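Local coordinates for ferric uptake regulation protein (Vibrio cholerae, PDB 2W57) that probably represses iron-uptake genes in response to iron, binding DNA as a dimeric, metal-dependent transcription regulator, at residues A[3-8]-A[18-23]; A[34-39]-A[50-55]; A[9-14]-A[63-68]. All coordinates share one frame; numbering follows the deposited sequence.

Contact 1 (A[3-8]-A[18-23]); sequences DNNQAL and PRLKIL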
# COMPACT_ATOMS: atom_id res chain seq x y z
N ASP A 3 12.52 -19.87 21.86
CA ASP A 3 12.75 -20.86 20.76
C ASP A 3 11.92 -20.54 19.51
O ASP A 3 10.76 -20.15 19.61
CB ASP A 3 12.42 -22.27 21.26
CG ASP A 3 12.88 -23.36 20.30
OD1 ASP A 3 13.84 -23.13 19.53
OD2 ASP A 3 12.27 -24.44 20.32
N ASN A 4 12.53 -20.73 18.34
CA ASN A 4 11.86 -20.53 17.05
C ASN A 4 10.80 -21.59 16.69
O ASN A 4 9.90 -21.33 15.88
CB ASN A 4 12.88 -20.42 15.91
CG ASN A 4 13.22 -18.97 15.56
OD1 ASN A 4 12.86 -18.04 16.26
ND2 ASN A 4 13.93 -18.80 14.46
N ASN A 5 10.92 -22.79 17.28
CA ASN A 5 9.89 -23.81 17.16
C ASN A 5 8.62 -23.41 17.89
O ASN A 5 7.52 -23.57 17.38
CB ASN A 5 10.37 -25.14 17.73
CG ASN A 5 11.23 -25.93 16.77
OD1 ASN A 5 12.11 -25.37 16.12
ND2 ASN A 5 11.00 -27.24 16.70
N GLN A 6 8.79 -22.88 19.09
CA GLN A 6 7.67 -22.51 19.94
C GLN A 6 6.84 -21.39 19.31
O GLN A 6 5.61 -21.47 19.25
CB GLN A 6 8.15 -22.13 21.34
CG GLN A 6 7.07 -22.17 22.43
CD GLN A 6 6.31 -23.48 22.43
OE1 GLN A 6 6.91 -24.56 22.50
NE2 GLN A 6 4.99 -23.41 22.35
N ALA A 7 7.53 -20.35 18.82
CA ALA A 7 6.88 -19.25 18.13
C ALA A 7 6.00 -19.73 16.98
O ALA A 7 4.86 -19.29 16.86
CB ALA A 7 7.91 -18.24 17.65
N LEU A 8 6.53 -20.64 16.15
CA LEU A 8 5.76 -21.20 15.04
C LEU A 8 4.54 -21.95 15.54
O LEU A 8 3.42 -21.70 15.08
CB LEU A 8 6.60 -22.13 14.13
CG LEU A 8 7.62 -21.59 13.11
CD1 LEU A 8 8.12 -22.73 12.28
CD2 LEU A 8 7.02 -20.56 12.21
N PRO A 18 11.71 -24.55 5.71
CA PRO A 18 11.54 -23.23 5.10
C PRO A 18 10.98 -22.19 6.07
O PRO A 18 11.48 -21.06 6.13
CB PRO A 18 10.56 -23.50 3.96
CG PRO A 18 10.88 -24.90 3.57
CD PRO A 18 11.10 -25.60 4.87
N ARG A 19 9.98 -22.58 6.86
CA ARG A 19 9.41 -21.68 7.84
C ARG A 19 10.45 -21.19 8.85
O ARG A 19 10.53 -19.99 9.10
CB ARG A 19 8.24 -22.34 8.54
CG ARG A 19 7.00 -22.40 7.68
CD ARG A 19 5.82 -23.04 8.40
NE ARG A 19 4.66 -22.91 7.54
CZ ARG A 19 3.53 -23.62 7.63
NH1 ARG A 19 3.39 -24.55 8.57
NH2 ARG A 19 2.55 -23.39 6.76
N LEU A 20 11.25 -22.10 9.39
CA LEU A 20 12.31 -21.75 10.36
C LEU A 20 13.36 -20.81 9.79
O LEU A 20 13.76 -19.84 10.44
CB LEU A 20 13.01 -23.02 10.89
CG LEU A 20 12.24 -24.03 11.75
CD1 LEU A 20 13.12 -25.21 12.07
CD2 LEU A 20 11.68 -23.41 13.04
N LYS A 21 13.80 -21.12 8.57
CA LYS A 21 14.87 -20.42 7.89
C LYS A 21 14.46 -19.03 7.45
O LYS A 21 15.30 -18.13 7.39
CB LYS A 21 15.31 -21.22 6.67
CG LYS A 21 16.17 -22.42 7.02
CD LYS A 21 16.66 -23.12 5.76
CE LYS A 21 17.51 -24.33 6.11
NZ LYS A 21 18.88 -23.94 6.48
N ILE A 22 13.19 -18.87 7.12
CA ILE A 22 12.67 -17.57 6.73
C ILE A 22 12.44 -16.75 7.99
O ILE A 22 12.66 -15.54 7.97
CB ILE A 22 11.39 -17.70 5.88
CG1 ILE A 22 11.75 -18.23 4.49
CG2 ILE A 22 10.66 -16.36 5.80
CD1 ILE A 22 10.60 -18.57 3.61
N LEU A 23 12.00 -17.38 9.07
CA LEU A 23 11.79 -16.66 10.32
C LEU A 23 13.13 -16.19 10.90
O LEU A 23 13.27 -15.02 11.27
CB LEU A 23 11.02 -17.52 11.33
CG LEU A 23 10.68 -16.96 12.72
CD1 LEU A 23 9.85 -15.68 12.62
CD2 LEU A 23 9.94 -18.02 13.53

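Contact 2 (A[34-39]-A[50-55]); sequences ISAEEL and IGLATV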
# COMPACT_ATOMS: atom_id res chain seq x y z
N ILE A 34 11.38 -5.77 5.15
CA ILE A 34 11.96 -6.53 4.04
C ILE A 34 10.90 -7.02 3.06
O ILE A 34 9.83 -7.46 3.45
CB ILE A 34 12.83 -7.72 4.58
CG1 ILE A 34 13.78 -8.25 3.50
CG2 ILE A 34 11.97 -8.83 5.20
CD1 ILE A 34 14.92 -9.08 4.07
N SER A 35 11.21 -6.94 1.77
CA SER A 35 10.33 -7.47 0.74
C SER A 35 10.60 -8.95 0.58
O SER A 35 11.66 -9.44 0.97
CB SER A 35 10.57 -6.76 -0.58
OG SER A 35 11.89 -6.99 -1.01
N ALA A 36 9.63 -9.67 0.01
CA ALA A 36 9.82 -11.07 -0.37
C ALA A 36 11.06 -11.30 -1.25
O ALA A 36 11.71 -12.34 -1.15
CB ALA A 36 8.57 -11.59 -1.06
N GLU A 37 11.39 -10.34 -2.11
CA GLU A 37 12.52 -10.47 -3.04
C GLU A 37 13.82 -10.35 -2.29
O GLU A 37 14.74 -11.15 -2.48
CB GLU A 37 12.46 -9.40 -4.13
CG GLU A 37 11.27 -9.53 -5.09
CD GLU A 37 9.91 -9.05 -4.52
OE1 GLU A 37 9.85 -8.31 -3.49
OE2 GLU A 37 8.87 -9.42 -5.12
N GLU A 38 13.89 -9.36 -1.41
CA GLU A 38 15.11 -9.10 -0.66
C GLU A 38 15.36 -10.29 0.24
O GLU A 38 16.49 -10.77 0.33
CB GLU A 38 14.99 -7.81 0.15
CG GLU A 38 15.05 -6.53 -0.68
CD GLU A 38 14.27 -5.35 -0.05
OE1 GLU A 38 13.62 -5.53 1.01
OE2 GLU A 38 14.29 -4.24 -0.64
N LEU A 39 14.29 -10.78 0.86
CA LEU A 39 14.35 -11.96 1.73
C LEU A 39 14.84 -13.22 0.98
O LEU A 39 15.66 -14.00 1.49
CB LEU A 39 12.98 -12.17 2.38
CG LEU A 39 12.61 -13.35 3.29
CD1 LEU A 39 13.81 -13.96 3.99
CD2 LEU A 39 11.52 -12.92 4.29
N ILE A 50 15.65 -22.19 -1.20
CA ILE A 50 14.25 -21.84 -1.14
C ILE A 50 13.92 -20.82 -2.25
O ILE A 50 14.48 -19.72 -2.28
CB ILE A 50 13.90 -21.24 0.25
CG1 ILE A 50 14.30 -22.21 1.38
CG2 ILE A 50 12.44 -20.89 0.32
CD1 ILE A 50 14.29 -21.59 2.74
N GLY A 51 13.02 -21.20 -3.16
CA GLY A 51 12.61 -20.32 -4.25
C GLY A 51 11.75 -19.17 -3.75
O GLY A 51 11.32 -19.18 -2.59
N LEU A 52 11.51 -18.18 -4.61
CA LEU A 52 10.80 -16.97 -4.20
C LEU A 52 9.29 -17.24 -3.98
O LEU A 52 8.64 -16.55 -3.16
CB LEU A 52 11.07 -15.82 -5.19
CG LEU A 52 10.18 -14.56 -5.17
CD1 LEU A 52 10.46 -13.71 -3.95
CD2 LEU A 52 10.30 -13.73 -6.41
N ALA A 53 8.73 -18.22 -4.69
CA ALA A 53 7.33 -18.63 -4.51
C ALA A 53 7.10 -19.15 -3.08
O ALA A 53 6.11 -18.80 -2.44
CB ALA A 53 6.95 -19.65 -5.52
N THR A 54 8.04 -19.94 -2.56
CA THR A 54 7.98 -20.43 -1.17
C THR A 54 8.04 -19.26 -0.20
O THR A 54 7.22 -19.17 0.72
CB THR A 54 9.10 -21.43 -0.85
OG1 THR A 54 8.93 -22.59 -1.66
CG2 THR A 54 9.08 -21.83 0.60
N VAL A 55 8.99 -18.35 -0.43
CA VAL A 55 9.12 -17.14 0.38
C VAL A 55 7.79 -16.42 0.45
O VAL A 55 7.30 -16.11 1.54
CB VAL A 55 10.23 -16.20 -0.15
CG1 VAL A 55 10.29 -14.95 0.68
CG2 VAL A 55 11.58 -16.91 -0.11

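Contact 3 (A[9-14]-A[63-68]); sequences KDAGLK and DDAGIV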
# COMPACT_ATOMS: atom_id res chain seq x y z
N LYS A 9 4.76 -22.87 16.48
CA LYS A 9 3.68 -23.69 17.02
C LYS A 9 2.65 -22.83 17.73
O LYS A 9 1.44 -23.07 17.61
CB LYS A 9 4.21 -24.77 17.96
CG LYS A 9 5.10 -25.81 17.28
CD LYS A 9 5.01 -27.16 17.97
CE LYS A 9 6.29 -27.97 17.83
NZ LYS A 9 7.38 -27.39 18.66
N ASP A 10 3.12 -21.81 18.44
CA ASP A 10 2.23 -20.92 19.17
C ASP A 10 1.42 -19.98 18.28
O ASP A 10 0.49 -19.32 18.76
CB ASP A 10 2.98 -20.16 20.26
CG ASP A 10 2.93 -20.89 21.62
OD1 ASP A 10 2.67 -22.13 21.65
OD2 ASP A 10 3.14 -20.22 22.66
N ALA A 11 1.75 -19.92 16.99
CA ALA A 11 0.96 -19.18 16.01
C ALA A 11 0.03 -20.11 15.21
O ALA A 11 -0.58 -19.71 14.22
CB ALA A 11 1.87 -18.39 15.08
N GLY A 12 -0.08 -21.36 15.66
CA GLY A 12 -0.94 -22.35 14.99
C GLY A 12 -0.29 -22.94 13.75
O GLY A 12 -0.92 -23.67 12.99
N LEU A 13 0.99 -22.63 13.55
CA LEU A 13 1.70 -23.06 12.36
C LEU A 13 2.60 -24.23 12.63
O LEU A 13 3.48 -24.15 13.48
CB LEU A 13 2.51 -21.90 11.76
CG LEU A 13 1.79 -20.79 11.00
CD1 LEU A 13 2.81 -19.89 10.37
CD2 LEU A 13 0.80 -21.32 9.94
N LYS A 14 2.38 -25.31 11.89
CA LYS A 14 3.26 -26.49 11.91
C LYS A 14 4.72 -26.10 11.63
O LYS A 14 4.99 -25.24 10.79
CB LYS A 14 2.78 -27.48 10.85
CG LYS A 14 2.71 -28.94 11.31
CD LYS A 14 2.33 -29.85 10.13
CE LYS A 14 3.51 -30.03 9.14
NZ LYS A 14 3.10 -29.70 7.73
N ASP A 63 1.67 -13.80 7.70
CA ASP A 63 0.75 -12.66 7.74
C ASP A 63 -0.57 -13.04 8.44
O ASP A 63 -0.98 -12.40 9.41
CB ASP A 63 0.50 -12.13 6.33
CG ASP A 63 -0.11 -10.74 6.32
OD1 ASP A 63 -0.60 -10.28 7.38
OD2 ASP A 63 -0.10 -10.09 5.26
N ASP A 64 -1.21 -14.11 7.96
CA ASP A 64 -2.46 -14.57 8.55
C ASP A 64 -2.31 -15.07 9.99
O ASP A 64 -3.23 -14.89 10.78
CB ASP A 64 -3.09 -15.66 7.69
CG ASP A 64 -3.20 -15.26 6.22
OD1 ASP A 64 -3.46 -14.05 5.94
OD2 ASP A 64 -3.04 -16.16 5.37
N ALA A 65 -1.18 -15.71 10.31
CA ALA A 65 -0.93 -16.20 11.67
C ALA A 65 -0.53 -15.09 12.68
O ALA A 65 -0.37 -15.35 13.88
CB ALA A 65 0.13 -17.30 11.65
N GLY A 66 -0.38 -13.86 12.18
CA GLY A 66 0.00 -12.72 13.03
C GLY A 66 1.48 -12.65 13.37
O GLY A 66 1.88 -11.86 14.22
N ILE A 67 2.31 -13.46 12.71
CA ILE A 67 3.76 -13.43 12.90
C ILE A 67 4.37 -12.18 12.25
O ILE A 67 5.28 -11.55 12.83
CB ILE A 67 4.42 -14.72 12.35
CG1 ILE A 67 4.18 -15.90 13.29
CG2 ILE A 67 5.92 -14.54 12.20
CD1 ILE A 67 4.79 -17.19 12.81
N VAL A 68 3.87 -11.83 11.06
CA VAL A 68 4.34 -10.64 10.35
C VAL A 68 3.20 -9.68 10.00
O VAL A 68 2.02 -10.06 10.03
CB VAL A 68 5.15 -10.99 9.06
CG1 VAL A 68 6.33 -11.90 9.36
CG2 VAL A 68 4.24 -11.62 7.97

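Contact 1 (A[3-8]-A[18-23])
Arg19 meets helix 4-10 through its aliphatic base: its CB lies 3.8 Å from CD1 of Leu8. Its guanidinium turns to other partners, bonding to the carbonyl of Lys14 and to Gln61 on helix 52-64. Leu20 comes next. Its CG is anti to the carbonyl carbon (chi1 -66°), which brings the end of the side chain to the neighbouring helix. CD2 does most of the touching. It lies 3.7 Å from CD1 of Leu8, and OD1 of Asn5 is also 3.7 Å from this Leu20 CD2. The backbone O of Asn4 is close to the same methyl. One turn on, Leu23 points toward helix 4-10. Its CD2 meets the side-chain amide of Asn4 tip to tip, 4.0 Å from Asn4 CG. The same Leu23 CD2 lies 4.1 Å from CD2 of Leu8, as the two leucines pass in opposite directions. OD1 of Asn4 is hydrogen-bonded to Gln27. Leu8 and Leu23 both go on to Phe62 of helix 52-64. The two short helix axes approach to 10.5 Å at 108°. This is largely apolar packing of helix on helix, with the N-terminal helix laid across the first helix of a winged-helix DNA-binding domain of the Fur family.

Contact 2 (A[34-39]-A[50-55])
The first turns of the two helices of the helix-turn-helix unit meet here: Ala36, Glu37 and Leu39 face Leu52 and Val55. Ala36 starts helix 36-45, and Leu52 opens helix 52-64. The smallest side chain sits at the centre: CB of Ala36 is 4.1 Å from CD1 of Leu52 and 4.2 Å from CG1 of Val55. These same two methyls also pack on the carbonyl oxygen of Ala36. Leu52 has CG anti to the backbone N (chi1 165°), which carries CD1 across to the first turn of helix 36-45. CD1 also lies against CA of Glu37. Val55 sends CG1 the same way, anti to its own N. This methyl continues to Leu39, whose CG is 3.8 Å from Val55 CG1.

The beginning of helix 36-45 is fixed by a capping box. OG of Ser35 accepts from the backbone N of Glu38 at 3.1 Å. In return, OE1 of Glu38 accepts from the backbone N of Ser35 at 2.9 Å. That bond is nearly straight (176°), though the donor stands 41° above the carboxylate plane. The other oxygen, OE2 of Glu38, pairs with Lys77. Glu37 is linked through its OE2 to Tyr56 on helix 52-64. Leu39 also packs on Ile22, Val25 and Leu26 of helix 17-26. This packing joins the two helices of a helix-turn-helix in a winged-helix domain, in which the second helix, here 52-64, probably reads the DNA.

Contact 3 (A[9-14]-A[63-68])
Ile67 and Ala11 pack together just past the ends of two helices. At CB the Ile67 side chain forks. CG1 is anti to the carbonyl carbon (chi1 -75°) and leads to segment 9-14, passing CB of Ala11 at 3.8 Å. CD1, at the tip, stays beside this methyl, 3.9 Å from Ala11 CB. It also reaches CD1 of Leu13 at 4.1 Å, where the two side chains are angled across each other. The other branch, CG2, goes inward to Leu23 of helix 17-26.

Ala65 makes the rest of the contact. Its CB points toward segment 9-14 and lies 3.9 Å from CG of Leu13. The methyl groups of Ala11 and Ala65 are 4.0 Å apart, CB to CB, and the carbonyl oxygen of Ala11 also rests on Ala65 CB. Phe62, on the last turns of helix 52-64, touches both Leu13 and Ile67.

Each segment makes a tight turn at a glycine. Gly12 and Gly66 both have a phi of 79°, and each is the residue of positive phi in a Schellman motif. Gly12 N bonds back to the carbonyl of Lys9 at 3.0 Å, and Leu13 N to that of Leu8. In the other turn, Gly66 N returns to the carbonyl of Asp63. The backbone of Ile67 is tied to Ser83, beside the strand hairpin that forms the wing. Across the contact itself only apolar groups and one carbonyl meet. The contact between these segments is therefore van der Waals packing and burial of methyl groups, with no directional bond between them.

How the contacts relate
Contacts 1 and 3 lie close, their centres about 10 Å apart. Both use helix 4-10, and their segments alternate along the chain. Ile67 of contact 3 packs on Leu8 of contact 1, and the Arg19 side chain spans the two contacts. Contact 2 follows contact 1 in sequence, with centres about 15 Å apart. Ile22 joins these two by packing on Val55. Contacts 2 and 3 do not touch; their nearest atoms are about 7 Å apart, but they share helix 52-64 near its two ends. Together the three contacts link the N-terminal helix, the helix-turn-helix and the approach to the wing into one DNA-binding domain.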